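Local structure of nigritoxine (Vibrio nigripulchritudo, 5M41) at residues T75-M89 with R170-R184. The protein is a bacterial toxin active against crustaceans and insects, built on a fold described as new. Residues are numbered along the deposited sequence; the frame is centred on the assembly and turned at random.
Sequences TVDIYTYGATNMFFM and RTINISELSKILVER
I78 and I172 form an antiparallel hydrogen-bonded pair (I78 N to I172 O and I172 N to I78 O, both 2.8 Å) that sets strand 170-173 at the border of a five-stranded antiparallel sheet, beside strand 77-80; the chain then turns back so that helix 177-191 lies along the sheet face bearing I78 and T80, its first turns nearly parallel to strand 77-80. L177 faces the sheet with both methyls. With chi1 at 178°, which swings CG away from the backbone N, its CD2 stands over the centre of the F87 ring, 3.5 Å from the centroid and 2° off the normal, a CH-pi contact; CD1 meets F87 CB and I78 CG2. The I78 and I174 side chains meet at an oblique angle, I78 CG1 3.6 Å from I174 CB. Toward the exposed border, R170 bends at chi2 (91°), bringing NE to T80 OG1 at 2.8 Å in a nearly straight bond within the guanidinium plane, while I172 CG2 lies over one guanidinium face, toward its rim. At the far end, R184 lays one face of its guanidinium against the G82-A83 peptide, and R184 NE hydrogen-bonds T84 OG1 at 2.9 Å; R184 NH2 forms a salt bridge with E135, and T84 OG1 also hydrogen-bonds H188 ND1. A water joins the turn to the helix, accepting from N85 N at 3.0 Å and donating to L181 O at 2.8 Å.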
loop_
_atom_site.group_PDB
_atom_site.type_symbol
_atom_site.label_atom_id
_atom_site.label_comp_id
_atom_site.label_asym_id
_atom_site.label_seq_id
_atom_site.Cartn_x
_atom_site.Cartn_y
_atom_site.Cartn_z
ATOM N N THR A 75 18.807 4.324 51.825
ATOM C CA THR A 75 18.366 5.690 51.568
ATOM C C THR A 75 19.475 6.538 50.926
ATOM O O THR A 75 20.639 6.443 51.315
ATOM C CB THR A 75 17.803 6.331 52.855
ATOM O OG1 THR A 75 16.910 7.391 52.509
ATOM C CG2 THR A 75 18.893 6.869 53.752
ATOM N N VAL A 76 19.126 7.341 49.924
ATOM C CA VAL A 76 20.136 8.099 49.185
ATOM C C VAL A 76 19.665 9.546 49.020
ATOM O O VAL A 76 18.647 9.802 48.358
ATOM C CB VAL A 76 20.441 7.448 47.817
ATOM C CG1 VAL A 76 21.454 8.251 47.021
ATOM C CG2 VAL A 76 20.946 6.030 47.994
ATOM N N ASP A 77 20.392 10.470 49.640
ATOM C CA ASP A 77 20.083 11.898 49.577
ATOM C C ASP A 77 20.434 12.506 48.219
ATOM O O ASP A 77 21.507 12.249 47.662
ATOM C CB ASP A 77 20.849 12.689 50.657
ATOM C CG ASP A 77 20.398 12.375 52.073
ATOM O OD1 ASP A 77 19.468 11.573 52.280
ATOM O OD2 ASP A 77 20.983 12.959 53.002
ATOM N N ILE A 78 19.535 13.348 47.720
ATOM C CA ILE A 78 19.748 14.115 46.491
ATOM C C ILE A 78 19.399 15.560 46.810
ATOM O O ILE A 78 18.444 15.808 47.537
ATOM C CB ILE A 78 18.802 13.636 45.351
ATOM C CG1 ILE A 78 19.154 12.218 44.892
ATOM C CG2 ILE A 78 18.840 14.587 44.171
ATOM C CD1 ILE A 78 20.553 12.052 44.333
ATOM N N TYR A 79 20.141 16.522 46.271
ATOM C CA TYR A 79 19.698 17.908 46.362
ATOM C C TYR A 79 18.996 18.300 45.061
ATOM O O TYR A 79 19.495 18.006 43.975
ATOM C CB TYR A 79 20.857 18.874 46.591
ATOM C CG TYR A 79 21.763 18.566 47.775
ATOM C CD1 TYR A 79 21.265 17.979 48.931
ATOM C CD2 TYR A 79 23.113 18.915 47.747
ATOM C CE1 TYR A 79 22.094 17.706 50.021
ATOM C CE2 TYR A 79 23.954 18.655 48.830
ATOM C CZ TYR A 79 23.436 18.051 49.963
ATOM O OH TYR A 79 24.236 17.781 51.054
ATOM N N THR A 80 17.873 19.002 45.182
ATOM C CA THR A 80 17.155 19.497 44.030
ATOM C C THR A 80 17.406 20.990 43.869
ATOM O O THR A 80 17.811 21.664 44.819
ATOM C CB THR A 80 15.640 19.238 44.144
ATOM O OG1 THR A 80 15.151 19.823 45.354
ATOM C CG2 THR A 80 15.364 17.743 44.128
ATOM N N TYR A 81 17.171 21.481 42.663
ATOM C CA TYR A 81 17.538 22.831 42.272
ATOM C C TYR A 81 16.397 23.401 41.469
ATOM O O TYR A 81 15.677 22.657 40.784
ATOM C CB TYR A 81 18.702 22.769 41.286
ATOM C CG TYR A 81 20.051 22.327 41.802
ATOM C CD1 TYR A 81 20.593 22.868 42.965
ATOM C CD2 TYR A 81 20.824 21.442 41.067
ATOM C CE1 TYR A 81 21.858 22.496 43.417
ATOM C CE2 TYR A 81 22.087 21.050 41.504
ATOM C CZ TYR A 81 22.596 21.587 42.672
ATOM O OH TYR A 81 23.842 21.226 43.091
ATOM N N GLY A 82 16.289 24.721 41.468
ATOM C CA GLY A 82 15.494 25.412 40.442
ATOM C C GLY A 82 16.206 25.381 39.099
ATOM O O GLY A 82 16.519 26.424 38.546
ATOM N N ALA A 83 16.449 24.184 38.559
ATOM C CA ALA A 83 17.194 24.044 37.316
ATOM C C ALA A 83 16.706 22.795 36.599
ATOM O O ALA A 83 16.664 21.734 37.196
ATOM C CB ALA A 83 18.704 23.941 37.604
ATOM N N THR A 84 16.355 22.909 35.324
ATOM C CA THR A 84 15.806 21.768 34.594
ATOM C C THR A 84 16.907 20.725 34.342
ATOM O O THR A 84 18.053 21.089 34.108
ATOM C CB THR A 84 15.182 22.266 33.294
ATOM O OG1 THR A 84 14.241 23.307 33.602
ATOM C CG2 THR A 84 14.499 21.131 32.523
ATOM N N ASN A 85 16.582 19.441 34.456
ATOM C CA ASN A 85 17.535 18.353 34.129
ATOM C C ASN A 85 18.709 18.191 35.097
ATOM O O ASN A 85 19.669 17.467 34.795
ATOM C CB ASN A 85 18.103 18.538 32.718
ATOM C CG ASN A 85 17.021 18.457 31.635
ATOM O OD1 ASN A 85 16.148 17.579 31.681
ATOM N ND2 ASN A 85 17.083 19.362 30.654
ATOM N N MET A 86 18.672 18.897 36.218
ATOM C CA MET A 86 19.842 18.963 37.111
ATOM C C MET A 86 19.513 18.663 38.542
ATOM O O MET A 86 18.407 18.968 39.031
ATOM C CB MET A 86 20.492 20.352 37.028
ATOM C CG MET A 86 21.022 20.702 35.642
ATOM S SD MET A 86 21.599 22.410 35.518
ATOM C CE MET A 86 22.849 22.379 36.810
ATOM N N PHE A 87 20.475 18.042 39.218
ATOM C CA PHE A 87 20.372 17.730 40.637
ATOM C C PHE A 87 21.789 17.447 41.145
ATOM O O PHE A 87 22.709 17.353 40.351
ATOM C CB PHE A 87 19.440 16.516 40.899
ATOM C CG PHE A 87 19.840 15.261 40.155
ATOM C CD1 PHE A 87 20.700 14.318 40.739
ATOM C CD2 PHE A 87 19.358 15.016 38.862
ATOM C CE1 PHE A 87 21.073 13.160 40.058
ATOM C CE2 PHE A 87 19.732 13.844 38.182
ATOM C CZ PHE A 87 20.570 12.918 38.781
ATOM N N PHE A 88 21.940 17.320 42.463
ATOM C CA PHE A 88 23.247 17.037 43.096
ATOM C C PHE A 88 23.212 15.749 43.898
ATOM O O PHE A 88 22.230 15.478 44.612
ATOM C CB PHE A 88 23.623 18.170 44.054
ATOM C CG PHE A 88 25.106 18.251 44.372
ATOM C CD1 PHE A 88 26.006 18.772 43.444
ATOM C CD2 PHE A 88 25.582 17.868 45.614
ATOM C CE1 PHE A 88 27.361 18.867 43.739
ATOM C CE2 PHE A 88 26.945 17.962 45.922
ATOM C CZ PHE A 88 27.827 18.480 44.983
ATOM N N MET A 89 24.288 14.970 43.791
ATOM C CA MET A 89 24.452 13.774 44.595
ATOM C C MET A 89 25.599 14.013 45.594
ATOM O O MET A 89 26.773 13.878 45.248
ATOM C CB MET A 89 24.749 12.575 43.706
ATOM C CG MET A 89 23.799 12.463 42.516
ATOM S SD MET A 89 24.231 11.035 41.517
ATOM C CE MET A 89 23.710 9.780 42.686
ATOM N N ARG A 170 17.288 22.087 48.789
ATOM C CA ARG A 170 16.637 21.125 49.671
ATOM C C ARG A 170 17.014 19.695 49.314
ATOM O O ARG A 170 17.436 19.410 48.190
ATOM C CB ARG A 170 15.125 21.363 49.865
ATOM C CG ARG A 170 14.216 21.050 48.704
ATOM C CD ARG A 170 13.635 19.634 48.656
ATOM N NE ARG A 170 13.202 19.432 47.260
ATOM C CZ ARG A 170 11.986 19.095 46.839
ATOM N NH1 ARG A 170 10.995 18.800 47.684
ATOM N NH2 ARG A 170 11.780 19.014 45.535
ATOM N N THR A 171 16.897 18.826 50.302
ATOM C CA THR A 171 17.262 17.419 50.199
ATOM C C THR A 171 16.028 16.553 50.029
ATOM O O THR A 171 15.045 16.733 50.718
ATOM C CB THR A 171 18.022 16.998 51.474
ATOM O OG1 THR A 171 19.119 17.893 51.649
ATOM C CG2 THR A 171 18.543 15.553 51.380
ATOM N N ILE A 172 16.078 15.633 49.079
ATOM C CA ILE A 172 15.026 14.638 48.898
ATOM C C ILE A 172 15.683 13.270 48.878
ATOM O O ILE A 172 16.899 13.167 48.692
ATOM C CB ILE A 172 14.284 14.820 47.548
ATOM C CG1 ILE A 172 15.260 14.642 46.367
ATOM C CG2 ILE A 172 13.575 16.162 47.513
ATOM C CD1 ILE A 172 14.621 14.562 44.984
ATOM N N ASN A 173 14.896 12.232 49.105
ATOM C CA ASN A 173 15.340 10.892 48.769
ATOM C C ASN A 173 15.294 10.681 47.236
ATOM O O ASN A 173 14.429 11.241 46.542
ATOM C CB ASN A 173 14.481 9.849 49.476
ATOM C CG ASN A 173 15.063 8.454 49.354
ATOM O OD1 ASN A 173 14.423 7.541 48.826
ATOM N ND2 ASN A 173 16.300 8.290 49.815
ATOM N N ILE A 174 16.228 9.879 46.724
ATOM C CA ILE A 174 16.402 9.693 45.297
ATOM C C ILE A 174 15.156 9.090 44.607
ATOM O O ILE A 174 14.933 9.342 43.421
ATOM C CB ILE A 174 17.704 8.895 44.952
ATOM C CG1 ILE A 174 18.020 9.020 43.454
ATOM C CG2 ILE A 174 17.599 7.428 45.368
ATOM C CD1 ILE A 174 19.441 8.624 43.076
ATOM N N SER A 175 14.352 8.329 45.354
ATOM C CA SER A 175 13.111 7.746 44.838
ATOM C C SER A 175 12.097 8.846 44.449
ATOM O O SER A 175 11.132 8.584 43.745
ATOM C CB SER A 175 12.506 6.817 45.883
ATOM O OG SER A 175 12.162 7.561 47.045
ATOM N N GLU A 176 12.318 10.071 44.911
ATOM C CA GLU A 176 11.399 11.169 44.617
ATOM C C GLU A 176 11.880 12.034 43.430
ATOM O O GLU A 176 11.201 12.969 43.015
ATOM C CB GLU A 176 11.164 12.038 45.869
ATOM C CG GLU A 176 10.640 11.280 47.095
ATOM C CD GLU A 176 9.395 10.443 46.797
ATOM O OE1 GLU A 176 8.396 11.019 46.299
ATOM O OE2 GLU A 176 9.415 9.206 47.059
ATOM N N LEU A 177 13.036 11.698 42.876
ATOM C CA LEU A 177 13.736 12.585 41.953
ATOM C C LEU A 177 13.052 12.699 40.588
ATOM O O LEU A 177 12.883 13.806 40.073
ATOM C CB LEU A 177 15.203 12.172 41.807
ATOM C CG LEU A 177 16.112 12.956 40.850
ATOM C CD1 LEU A 177 16.173 14.463 41.191
ATOM C CD2 LEU A 177 17.504 12.338 40.794
ATOM N N SER A 178 12.676 11.571 39.988
ATOM C CA SER A 178 12.173 11.649 38.624
ATOM C C SER A 178 10.870 12.444 38.574
ATOM O O SER A 178 10.625 13.153 37.623
ATOM C CB SER A 178 12.066 10.256 37.983
ATOM O OG SER A 178 11.047 9.487 38.612
ATOM N N LYS A 179 10.080 12.395 39.645
ATOM C CA LYS A 179 8.838 13.157 39.721
ATOM C C LYS A 179 9.170 14.657 39.730
ATOM O O LYS A 179 8.556 15.436 39.006
ATOM C CB LYS A 179 8.079 12.782 41.003
ATOM C CG LYS A 179 6.790 13.564 41.273
ATOM C CD LYS A 179 5.849 12.734 42.166
ATOM C CE LYS A 179 4.385 13.162 42.082
ATOM N NZ LYS A 179 4.187 14.578 42.491
ATOM N N ILE A 180 10.130 15.047 40.567
ATOM C CA ILE A 180 10.494 16.460 40.710
ATOM C C ILE A 180 11.027 16.985 39.383
ATOM O O ILE A 180 10.748 18.122 39.023
ATOM C CB ILE A 180 11.528 16.729 41.857
ATOM C CG1 ILE A 180 11.038 16.255 43.249
ATOM C CG2 ILE A 180 11.918 18.223 41.951
ATOM C CD1 ILE A 180 9.627 16.650 43.592
ATOM N N LEU A 181 11.821 16.179 38.677
ATOM C CA LEU A 181 12.360 16.597 37.359
ATOM C C LEU A 181 11.273 16.825 36.322
ATOM O O LEU A 181 11.336 17.784 35.544
ATOM C CB LEU A 181 13.376 15.574 36.830
ATOM C CG LEU A 181 14.732 15.563 37.552
ATOM C CD1 LEU A 181 15.415 14.212 37.366
ATOM C CD2 LEU A 181 15.647 16.678 37.060
ATOM N N VAL A 182 10.293 15.937 36.299
ATOM C CA VAL A 182 9.112 16.107 35.422
ATOM C C VAL A 182 8.396 17.402 35.773
ATOM O O VAL A 182 8.065 18.195 34.873
ATOM C CB VAL A 182 8.146 14.908 35.540
ATOM C CG1 VAL A 182 6.757 15.220 34.940
ATOM C CG2 VAL A 182 8.775 13.690 34.856
ATOM N N GLU A 183 8.189 17.642 37.072
ATOM C CA GLU A 183 7.453 18.851 37.471
ATOM C C GLU A 183 8.289 20.093 37.164
ATOM O O GLU A 183 7.743 21.116 36.815
ATOM C CB GLU A 183 7.038 18.792 38.963
ATOM C CG GLU A 183 5.890 17.806 39.206
ATOM C CD GLU A 183 5.813 17.251 40.634
ATOM O OE1 GLU A 183 6.823 17.214 41.371
ATOM O OE2 GLU A 183 4.726 16.778 41.009
ATOM N N ARG A 184 9.610 20.001 37.305
ATOM C CA ARG A 184 10.485 21.131 36.941
ATOM C C ARG A 184 10.418 21.475 35.447
ATOM O O ARG A 184 10.321 22.636 35.078
ATOM C CB ARG A 184 11.941 20.875 37.416
ATOM C CG ARG A 184 12.978 21.816 36.807
ATOM C CD ARG A 184 12.782 23.277 37.204
ATOM N NE ARG A 184 13.508 24.123 36.274
ATOM C CZ ARG A 184 13.732 25.418 36.433
ATOM N NH1 ARG A 184 13.264 26.070 37.495
ATOM N NH2 ARG A 184 14.409 26.068 35.493
HETATM O O HOH W 1 17.219 10.155 51.587
HETATM O O HOH W 2 16.489 23.456 46.379
HETATM O O HOH W 3 13.772 18.388 34.405
#